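Local structure of HDLP (histone deacetylase-like protein) (Aquifex aeolicus, 1C3S) at residues Y91-S96 and S136-F141; I165-H170 and L253-D258; G296-A301 and F335-D340. The protein probably acts as a zinc-dependent deacetylase of the histone deacetylase family, and is assigned to the pathway of acetoin degradation. The protein carries 2 engineered substitutions. All blocks are in the same frame, centred on the assembly; numbering follows the deposited sequence.

Interaction 1 of 3, residues Y91-S96 and S136-F141. With SHH (octanedioic acid hydroxyamide phenylamide), chain C.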
# COMPACT_ATOMS: atom_id res chain seq x y z
N TYR A 91 -1.73 21.25 -0.90
CA TYR A 91 -0.40 20.77 -1.20
C TYR A 91 -0.41 19.25 -1.16
O TYR A 91 0.19 18.58 -2.01
CB TYR A 91 0.56 21.27 -0.12
CG TYR A 91 1.87 20.54 -0.09
CD1 TYR A 91 2.85 20.78 -1.04
CD2 TYR A 91 2.12 19.58 0.88
CE1 TYR A 91 4.05 20.08 -1.02
CE2 TYR A 91 3.32 18.87 0.90
CZ TYR A 91 4.27 19.13 -0.05
OH TYR A 91 5.46 18.46 -0.02
N GLU A 92 -1.11 18.74 -0.15
CA GLU A 92 -1.24 17.31 0.13
C GLU A 92 -1.82 16.52 -1.04
O GLU A 92 -1.25 15.53 -1.49
CB GLU A 92 -2.12 17.14 1.37
CG GLU A 92 -1.96 15.80 2.07
CD GLU A 92 -2.69 15.74 3.42
OE1 GLU A 92 -3.93 15.53 3.43
OE2 GLU A 92 -2.01 15.91 4.47
N ASN A 93 -2.97 16.99 -1.51
CA ASN A 93 -3.68 16.36 -2.62
C ASN A 93 -3.92 17.48 -3.63
O ASN A 93 -5.02 18.01 -3.74
CB ASN A 93 -5.02 15.83 -2.10
CG ASN A 93 -4.89 15.21 -0.72
OD1 ASN A 93 -4.10 14.29 -0.53
ND2 ASN A 93 -5.66 15.70 0.23
N PRO A 94 -2.88 17.84 -4.41
CA PRO A 94 -3.03 18.91 -5.39
C PRO A 94 -3.82 18.49 -6.60
O PRO A 94 -4.28 17.36 -6.72
CB PRO A 94 -1.58 19.23 -5.79
CG PRO A 94 -0.75 18.55 -4.74
CD PRO A 94 -1.53 17.28 -4.51
N VAL A 95 -3.95 19.45 -7.50
CA VAL A 95 -4.60 19.28 -8.77
C VAL A 95 -3.49 18.74 -9.68
O VAL A 95 -2.35 19.23 -9.65
CB VAL A 95 -5.09 20.65 -9.31
CG1 VAL A 95 -5.31 20.60 -10.83
CG2 VAL A 95 -6.37 21.02 -8.61
N SER A 96 -3.81 17.71 -10.46
CA SER A 96 -2.83 17.14 -11.38
C SER A 96 -3.57 16.10 -12.21
O SER A 96 -4.79 15.95 -12.08
CB SER A 96 -1.70 16.46 -10.61
OG SER A 96 -2.17 15.27 -10.01
N SER A 136 -16.08 10.67 0.48
CA SER A 136 -16.22 11.90 -0.29
C SER A 136 -15.10 12.88 0.07
O SER A 136 -15.34 14.07 0.27
CB SER A 136 -17.57 12.56 0.04
OG SER A 136 -18.61 11.60 -0.01
N ARG A 137 -13.86 12.39 0.12
CA ARG A 137 -12.79 13.28 0.51
C ARG A 137 -11.38 12.80 0.22
O ARG A 137 -11.05 11.63 0.43
CB ARG A 137 -12.97 13.59 2.00
CG ARG A 137 -11.82 14.24 2.72
CD ARG A 137 -12.28 14.55 4.12
NE ARG A 137 -13.27 15.63 4.10
CZ ARG A 137 -12.95 16.92 4.05
NH1 ARG A 137 -11.67 17.29 4.02
NH2 ARG A 137 -13.91 17.84 4.02
N ALA A 138 -10.55 13.71 -0.28
CA ALA A 138 -9.16 13.39 -0.57
C ALA A 138 -8.47 13.32 0.78
O ALA A 138 -8.92 13.96 1.73
CB ALA A 138 -8.53 14.47 -1.44
N ASN A 139 -7.39 12.56 0.89
CA ASN A 139 -6.75 12.44 2.19
C ASN A 139 -5.43 11.68 2.14
O ASN A 139 -5.40 10.52 1.74
CB ASN A 139 -7.72 11.77 3.17
CG ASN A 139 -7.09 11.44 4.51
OD1 ASN A 139 -6.60 12.33 5.22
ND2 ASN A 139 -7.11 10.16 4.87
N GLY A 140 -4.37 12.36 2.56
CA GLY A 140 -3.05 11.78 2.61
C GLY A 140 -2.54 11.33 1.27
O GLY A 140 -2.11 10.18 1.14
N PHE A 141 -2.58 12.24 0.30
CA PHE A 141 -2.12 11.96 -1.07
C PHE A 141 -3.11 11.12 -1.85
O PHE A 141 -2.94 10.93 -3.06
CB PHE A 141 -0.79 11.22 -1.07
CG PHE A 141 0.30 11.89 -0.29
CD1 PHE A 141 1.50 11.23 -0.07
CD2 PHE A 141 0.14 13.18 0.20
CE1 PHE A 141 2.53 11.84 0.61
CE2 PHE A 141 1.16 13.81 0.88
CZ PHE A 141 2.37 13.14 1.09
O1 SHH C . 0.67 5.41 3.83
O2 SHH C . 2.32 7.39 2.75
N1 SHH C . 0.33 6.74 3.55
C1 SHH C . 1.33 7.66 3.38
C2 SHH C . 1.22 8.89 4.14
C3 SHH C . 1.02 10.14 3.29
C4 SHH C . 0.87 11.37 4.16
C5 SHH C . 2.23 12.00 4.37
C6 SHH C . 1.93 13.46 4.64
C7 SHH C . 3.06 14.12 5.41
C8 SHH C . 3.77 15.10 4.52
O3 SHH C . 3.25 16.05 3.96
N2 SHH C . 5.09 14.81 4.44
C9 SHH C . 6.18 15.28 3.50
C10 SHH C . 7.49 14.76 3.75
C11 SHH C . 8.62 15.16 2.90
C12 SHH C . 8.45 16.07 1.82
C13 SHH C . 7.10 16.61 1.59
C14 SHH C . 5.94 16.21 2.42
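N93 and E92 both reach the backbone of the turn at 138-141, but they grip it unequally. OD1 of N93 accepts from the backbone N of F141 at 2.7 Å, and the donor lies nearly in line with the carbonyl (170° at the oxygen), although the N-H itself is bent away from it. With CG turned anti to the carbonyl carbon (chi1 -40°), the amide folds back beside its own backbone N. Its ND2 meets the methyl of A138, with 3.5 Å between ND2 and CB, and donates to N87 O, which together with the bond at OD1 fixes the rotation of this buried amide.

E92 instead stays extended beyond CG, bringing OE1 to the backbone N of G140, a weak hydrogen bond at 3.3 Å. Its chain crosses the F141 side chain at about a right angle, with CG 3.8 Å from CD2, and the carboxylate and ring planes are 70° apart. The backbone O of E92 approaches the same CD2 obliquely.

The positive phi of both G140 and F141 marks the tight bend that presents the phenyl ring to the inhibitor. Over one face of the ring lies SHH C3, 3.5 Å above the plane and toward the rim, and the alkyl chain continues past CZ. H21 packs edge-to-face with F141. F141 thus lines one side of the narrow channel that leads to zinc, as in other histone deacetylases. Farther out, Y91 OH lies beside the phenyl end of SHH and is hydrogen-bonded to N20 O.

The contact thus joins two loops, one between helices 82-86 and 98-118, the other between strand 122-125 and helix 146-156, while Y65 of helix 63-74 packs against A138.

Interaction 2 of 3, residues I165-H170 and L253-D258. With ZN (zinc ion), chain B; SHH (octanedioic acid hydroxyamide phenylamide), chain C.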
# COMPACT_ATOMS: atom_id res chain seq x y z
N ILE A 165 -5.36 -6.63 5.35
CA ILE A 165 -4.15 -6.44 6.15
C ILE A 165 -3.30 -5.33 5.48
O ILE A 165 -2.94 -5.43 4.31
CB ILE A 165 -3.33 -7.74 6.21
CG1 ILE A 165 -4.20 -8.85 6.82
CG2 ILE A 165 -2.04 -7.51 6.98
CD1 ILE A 165 -3.62 -10.26 6.62
N ASP A 166 -2.98 -4.30 6.24
CA ASP A 166 -2.23 -3.16 5.75
C ASP A 166 -0.87 -3.13 6.47
O ASP A 166 -0.81 -2.94 7.68
CB ASP A 166 -3.07 -1.91 6.04
CG ASP A 166 -2.53 -0.65 5.38
OD1 ASP A 166 -1.43 -0.20 5.75
OD2 ASP A 166 -3.24 -0.11 4.50
N LEU A 167 0.22 -3.32 5.73
CA LEU A 167 1.53 -3.30 6.36
C LEU A 167 2.24 -1.99 6.05
O LEU A 167 3.41 -1.84 6.33
CB LEU A 167 2.38 -4.48 5.91
CG LEU A 167 1.76 -5.87 5.99
CD1 LEU A 167 2.80 -6.90 5.55
CD2 LEU A 167 1.26 -6.16 7.38
N ASP A 168 1.50 -1.06 5.46
CA ASP A 168 2.04 0.24 5.13
C ASP A 168 2.34 0.90 6.46
O ASP A 168 1.61 0.69 7.43
CB ASP A 168 0.99 1.07 4.42
CG ASP A 168 1.57 2.29 3.80
OD1 ASP A 168 1.92 2.21 2.61
OD2 ASP A 168 1.69 3.32 4.50
N ALA A 169 3.39 1.70 6.49
CA ALA A 169 3.81 2.40 7.69
C ALA A 169 2.76 3.31 8.32
O ALA A 169 2.92 3.72 9.47
CB ALA A 169 5.08 3.19 7.40
N HIS A 170 1.70 3.64 7.58
CA HIS A 170 0.65 4.50 8.12
C HIS A 170 -0.71 3.82 8.17
O HIS A 170 -1.03 2.99 7.32
CB HIS A 170 0.47 5.78 7.29
CG HIS A 170 1.74 6.47 6.94
ND1 HIS A 170 2.67 5.88 6.13
CD2 HIS A 170 2.16 7.70 7.30
CE1 HIS A 170 3.63 6.77 6.01
NE2 HIS A 170 3.37 7.88 6.70
N LEU A 253 -3.94 -7.73 0.89
CA LEU A 253 -2.77 -7.31 1.62
C LEU A 253 -2.19 -6.09 0.91
O LEU A 253 -1.98 -6.14 -0.30
CB LEU A 253 -1.77 -8.47 1.64
CG LEU A 253 -0.43 -8.38 2.35
CD1 LEU A 253 -0.63 -8.22 3.85
CD2 LEU A 253 0.35 -9.65 2.02
N GLN A 254 -1.95 -5.00 1.63
CA GLN A 254 -1.37 -3.83 1.00
C GLN A 254 0.07 -3.87 1.48
O GLN A 254 0.32 -4.08 2.67
CB GLN A 254 -2.07 -2.53 1.42
CG GLN A 254 -1.38 -1.74 2.52
CD GLN A 254 -0.62 -0.53 2.01
OE1 GLN A 254 -1.21 0.46 1.57
NE2 GLN A 254 0.68 -0.60 2.07
N LEU A 255 1.00 -3.67 0.55
CA LEU A 255 2.41 -3.74 0.86
C LEU A 255 3.20 -2.47 0.54
O LEU A 255 4.02 -2.44 -0.39
CB LEU A 255 3.00 -4.93 0.10
CG LEU A 255 2.27 -6.23 0.40
CD1 LEU A 255 2.42 -7.21 -0.75
CD2 LEU A 255 2.75 -6.76 1.72
N GLY A 256 2.95 -1.43 1.33
CA GLY A 256 3.66 -0.18 1.16
C GLY A 256 5.09 -0.42 1.61
O GLY A 256 5.31 -1.08 2.63
N THR A 257 6.06 0.11 0.87
CA THR A 257 7.46 -0.07 1.22
C THR A 257 7.95 1.06 2.10
O THR A 257 9.15 1.16 2.37
CB THR A 257 8.37 -0.11 -0.03
OG1 THR A 257 8.30 1.14 -0.72
CG2 THR A 257 7.95 -1.24 -0.98
N ASP A 258 7.04 1.91 2.56
CA ASP A 258 7.52 3.00 3.38
C ASP A 258 7.96 2.61 4.78
O ASP A 258 8.56 3.43 5.48
CB ASP A 258 6.54 4.19 3.42
CG ASP A 258 5.17 3.80 3.87
OD1 ASP A 258 5.04 2.73 4.51
OD2 ASP A 258 4.22 4.59 3.62
ZN ZN B . 2.45 5.05 4.15
O1 SHH C . 0.67 5.41 3.83
O2 SHH C . 2.32 7.39 2.75
N1 SHH C . 0.33 6.74 3.55
C1 SHH C . 1.33 7.66 3.38
C2 SHH C . 1.22 8.89 4.14
C3 SHH C . 1.02 10.14 3.29
C4 SHH C . 0.87 11.37 4.16
C5 SHH C . 2.23 12.00 4.37
C6 SHH C . 1.93 13.46 4.64
C7 SHH C . 3.06 14.12 5.41
C8 SHH C . 3.77 15.10 4.52
O3 SHH C . 3.25 16.05 3.96
N2 SHH C . 5.09 14.81 4.44
C9 SHH C . 6.18 15.28 3.50
C10 SHH C . 7.49 14.76 3.75
C11 SHH C . 8.62 15.16 2.90
C12 SHH C . 8.45 16.07 1.82
C13 SHH C . 7.10 16.61 1.59
C14 SHH C . 5.94 16.21 2.42
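D168, H170 and D258 meet around one zinc ion. D168 OD2 and D258 OD2 each bind it at 1.9 Å and H170 ND1 at 2.2 Å, while O1 of the SHH hydroxamate is the fourth ligand. SHH C2 sits 3.4 Å above the centre of the H170 ring.

Backbone amides hold both carboxylates. A169 N donates to D258 OD1 at 2.8 Å, meeting it on the syn side and 19° out of the carboxylate plane, so D258 uses one oxygen for metal and the other for the opposing loop. D168 OD2 also accepts from H170 N through its anti lone pair, closing an Asx turn, and D168 OD1 is bound by G295 N.

Behind this shell the two loops leave adjacent parallel strands, 162-166 and 250-254, as the bonds Q254 N to I165 O (2.9 Å) and L167 N to Q254 O (3.2 Å) show. On one side of the sheet CG2 of I165 packs on CD1 of L253, and helix 272-286 lies against them; on the other, D166 OD2 is hydrogen-bonded to ND1 of H131, whose NE2 in turn bonds to SHH.

Two aspartates and one imidazole are the zinc ligand set of the histone deacetylases. Binding to the metal probably offsets the repulsion between the carboxylates, and the site is consistent with a zinc ion that polarises the substrate carbonyl in this family.

Interaction 3 of 3, residues G296-A301 and F335-D340. With SHH (octanedioic acid hydroxyamide phenylamide), chain C.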
# COMPACT_ATOMS: atom_id res chain seq x y z
N GLY A 296 5.43 4.59 -0.55
CA GLY A 296 6.81 4.25 -0.80
C GLY A 296 7.42 5.47 -1.45
O GLY A 296 6.98 5.87 -2.53
N TYR A 297 8.43 6.07 -0.83
CA TYR A 297 8.97 7.29 -1.39
C TYR A 297 10.44 7.28 -1.78
O TYR A 297 10.93 8.23 -2.39
CB TYR A 297 8.66 8.42 -0.44
CG TYR A 297 7.21 8.35 -0.03
CD1 TYR A 297 6.78 7.48 0.98
CD2 TYR A 297 6.24 9.04 -0.76
CE1 TYR A 297 5.43 7.29 1.24
CE2 TYR A 297 4.90 8.86 -0.51
CZ TYR A 297 4.49 7.98 0.47
OH TYR A 297 3.14 7.76 0.62
N HIS A 298 11.13 6.21 -1.44
CA HIS A 298 12.53 6.11 -1.81
C HIS A 298 12.57 5.21 -3.05
O HIS A 298 12.28 4.01 -2.97
CB HIS A 298 13.36 5.47 -0.72
CG HIS A 298 14.82 5.55 -0.98
ND1 HIS A 298 15.57 6.65 -0.66
CD2 HIS A 298 15.64 4.71 -1.65
CE1 HIS A 298 16.80 6.49 -1.12
NE2 HIS A 298 16.87 5.32 -1.72
N PRO A 299 12.99 5.76 -4.19
CA PRO A 299 13.05 4.97 -5.43
C PRO A 299 13.79 3.63 -5.31
O PRO A 299 13.31 2.61 -5.82
CB PRO A 299 13.70 5.94 -6.41
CG PRO A 299 14.56 6.83 -5.47
CD PRO A 299 13.50 7.12 -4.44
N TYR A 300 14.93 3.63 -4.62
CA TYR A 300 15.75 2.43 -4.44
C TYR A 300 15.10 1.34 -3.58
O TYR A 300 15.13 0.17 -3.92
CB TYR A 300 17.10 2.80 -3.79
CG TYR A 300 18.02 3.70 -4.61
CD1 TYR A 300 17.50 4.69 -5.46
CD2 TYR A 300 19.41 3.64 -4.45
CE1 TYR A 300 18.33 5.59 -6.12
CE2 TYR A 300 20.26 4.55 -5.10
CZ TYR A 300 19.70 5.52 -5.93
OH TYR A 300 20.52 6.45 -6.52
N ALA A 301 14.52 1.75 -2.45
CA ALA A 301 13.88 0.80 -1.55
C ALA A 301 12.66 0.26 -2.24
O ALA A 301 12.40 -0.95 -2.25
CB ALA A 301 13.51 1.48 -0.27
N PHE A 335 16.20 11.99 -7.20
CA PHE A 335 15.41 11.86 -5.99
C PHE A 335 15.83 12.85 -4.92
O PHE A 335 14.99 13.42 -4.22
CB PHE A 335 15.55 10.43 -5.47
CG PHE A 335 15.21 10.29 -4.02
CD1 PHE A 335 13.97 10.70 -3.53
CD2 PHE A 335 16.13 9.76 -3.13
CE1 PHE A 335 13.65 10.58 -2.18
CE2 PHE A 335 15.83 9.64 -1.78
CZ PHE A 335 14.59 10.05 -1.30
N GLU A 336 17.14 13.05 -4.79
CA GLU A 336 17.68 13.94 -3.78
C GLU A 336 17.38 13.32 -2.42
O GLU A 336 16.23 13.24 -2.00
CB GLU A 336 17.05 15.34 -3.84
CG GLU A 336 17.53 16.28 -2.73
CD GLU A 336 16.74 17.58 -2.66
OE1 GLU A 336 15.50 17.51 -2.50
OE2 GLU A 336 17.36 18.67 -2.74
N GLU A 337 18.43 12.85 -1.74
CA GLU A 337 18.29 12.23 -0.43
C GLU A 337 17.86 13.35 0.53
O GLU A 337 18.37 14.48 0.44
CB GLU A 337 19.64 11.65 -0.02
CG GLU A 337 19.58 10.36 0.79
CD GLU A 337 19.06 9.20 -0.02
OE1 GLU A 337 19.63 8.90 -1.10
OE2 GLU A 337 18.07 8.57 0.42
N PHE A 338 16.95 13.06 1.46
CA PHE A 338 16.48 14.06 2.41
C PHE A 338 17.58 14.46 3.39
O PHE A 338 17.92 15.63 3.49
CB PHE A 338 15.26 13.55 3.18
CG PHE A 338 14.60 14.59 4.03
CD1 PHE A 338 13.98 15.70 3.44
CD2 PHE A 338 14.59 14.47 5.42
CE1 PHE A 338 13.37 16.68 4.22
CE2 PHE A 338 13.98 15.45 6.21
CZ PHE A 338 13.37 16.55 5.61
N ASP A 339 18.11 13.49 4.13
CA ASP A 339 19.20 13.79 5.05
C ASP A 339 20.40 14.00 4.15
O ASP A 339 21.08 13.04 3.78
CB ASP A 339 19.49 12.62 5.99
CG ASP A 339 20.73 12.85 6.85
OD1 ASP A 339 21.83 13.07 6.29
OD2 ASP A 339 20.62 12.81 8.10
N ASP A 340 20.65 15.26 3.81
CA ASP A 340 21.76 15.64 2.94
C ASP A 340 22.54 14.43 2.45
O ASP A 340 22.24 13.89 1.38
CB ASP A 340 22.68 16.62 3.64
CG ASP A 340 21.99 17.93 3.94
OD1 ASP A 340 21.00 17.92 4.71
OD2 ASP A 340 22.42 18.97 3.40
O1 SHH C . 0.67 5.41 3.83
O2 SHH C . 2.32 7.39 2.75
N1 SHH C . 0.33 6.74 3.55
C1 SHH C . 1.33 7.66 3.38
C2 SHH C . 1.22 8.89 4.14
C3 SHH C . 1.02 10.14 3.29
C4 SHH C . 0.87 11.37 4.16
C5 SHH C . 2.23 12.00 4.37
C6 SHH C . 1.93 13.46 4.64
C7 SHH C . 3.06 14.12 5.41
C8 SHH C . 3.77 15.10 4.52
O3 SHH C . 3.25 16.05 3.96
N2 SHH C . 5.09 14.81 4.44
C9 SHH C . 6.18 15.28 3.50
C10 SHH C . 7.49 14.76 3.75
C11 SHH C . 8.62 15.16 2.90
C12 SHH C . 8.45 16.07 1.82
C13 SHH C . 7.10 16.61 1.59
C14 SHH C . 5.94 16.21 2.42
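The start of helix 299-313 makes this contact: P299, in its first turn, sets CD over one face of the F335 ring. CD of P299 is 3.8 Å from the F335 ring centroid and 19° off the ring normal, a CH-pi contact, with the proline CG close to CB of F335 as well. The phenylalanine CG is anti to its backbone N (chi1 159°), which swings the ring toward the helix.

H298, at the N-cap position, brings its imidazole up beside the same phenyl. The two planes are 81° apart and the centroids 4.8 Å, an oblique pairing in which ND1 of H298 comes nearest to CE2 of F335. The same CD of P299 also lies over the rim of the imidazole, 4.0 Å above its plane, and so touches both aromatic rings. E337 OE2 lies near the imidazole edge, in a doubtful approach that makes no hydrogen bond with ND1; it has a weak one with Y264 OH. The contact therefore rests on apolar and aromatic packing. The backbone O of Y297 adds an oblique approach to the ring, 3.6 Å from F335 CE1.

While its carbonyl faces F335, the Y297 side chain leads the other way, into the active site. Its OH is hydrogen-bonded to SHH O2, which lies near the plane of the ring at its edge; the modelled 2.3 Å between OH and O2 is shorter than is credible, so the exact length is doubtful. D263 OD1 accepts from Y297 N and so helps to place the tyrosine.

A tyrosine that follows a glycine-rich run ending at G296 and precedes a helix is found in many histone deacetylases; here its OH is directed at the hydroxamate carbonyl oxygen, while the next two residues pack against the loop at 335-340.

In the fold
Interaction 2 lies at the heart of the fold, its centre about 5 Å from that of the chain, where two neighbouring strands of the parallel sheet end in metal-binding loops. Interactions 1 and 3 lie farther out, about 16 and 17 Å from the chain centre; the first is a loop-to-loop junction held by side-chain-to-backbone bonds, with an aromatic ring turned to the ligand, the second a largely apolar one whose 335-340 loop includes exposed residues. Interactions 2 and 3 share helix 299-313: T257 packs on its A305 and W306, while P299 starts it. All three touch SHH, and F141 CD1 packs 3.9 Å from Y297 OH.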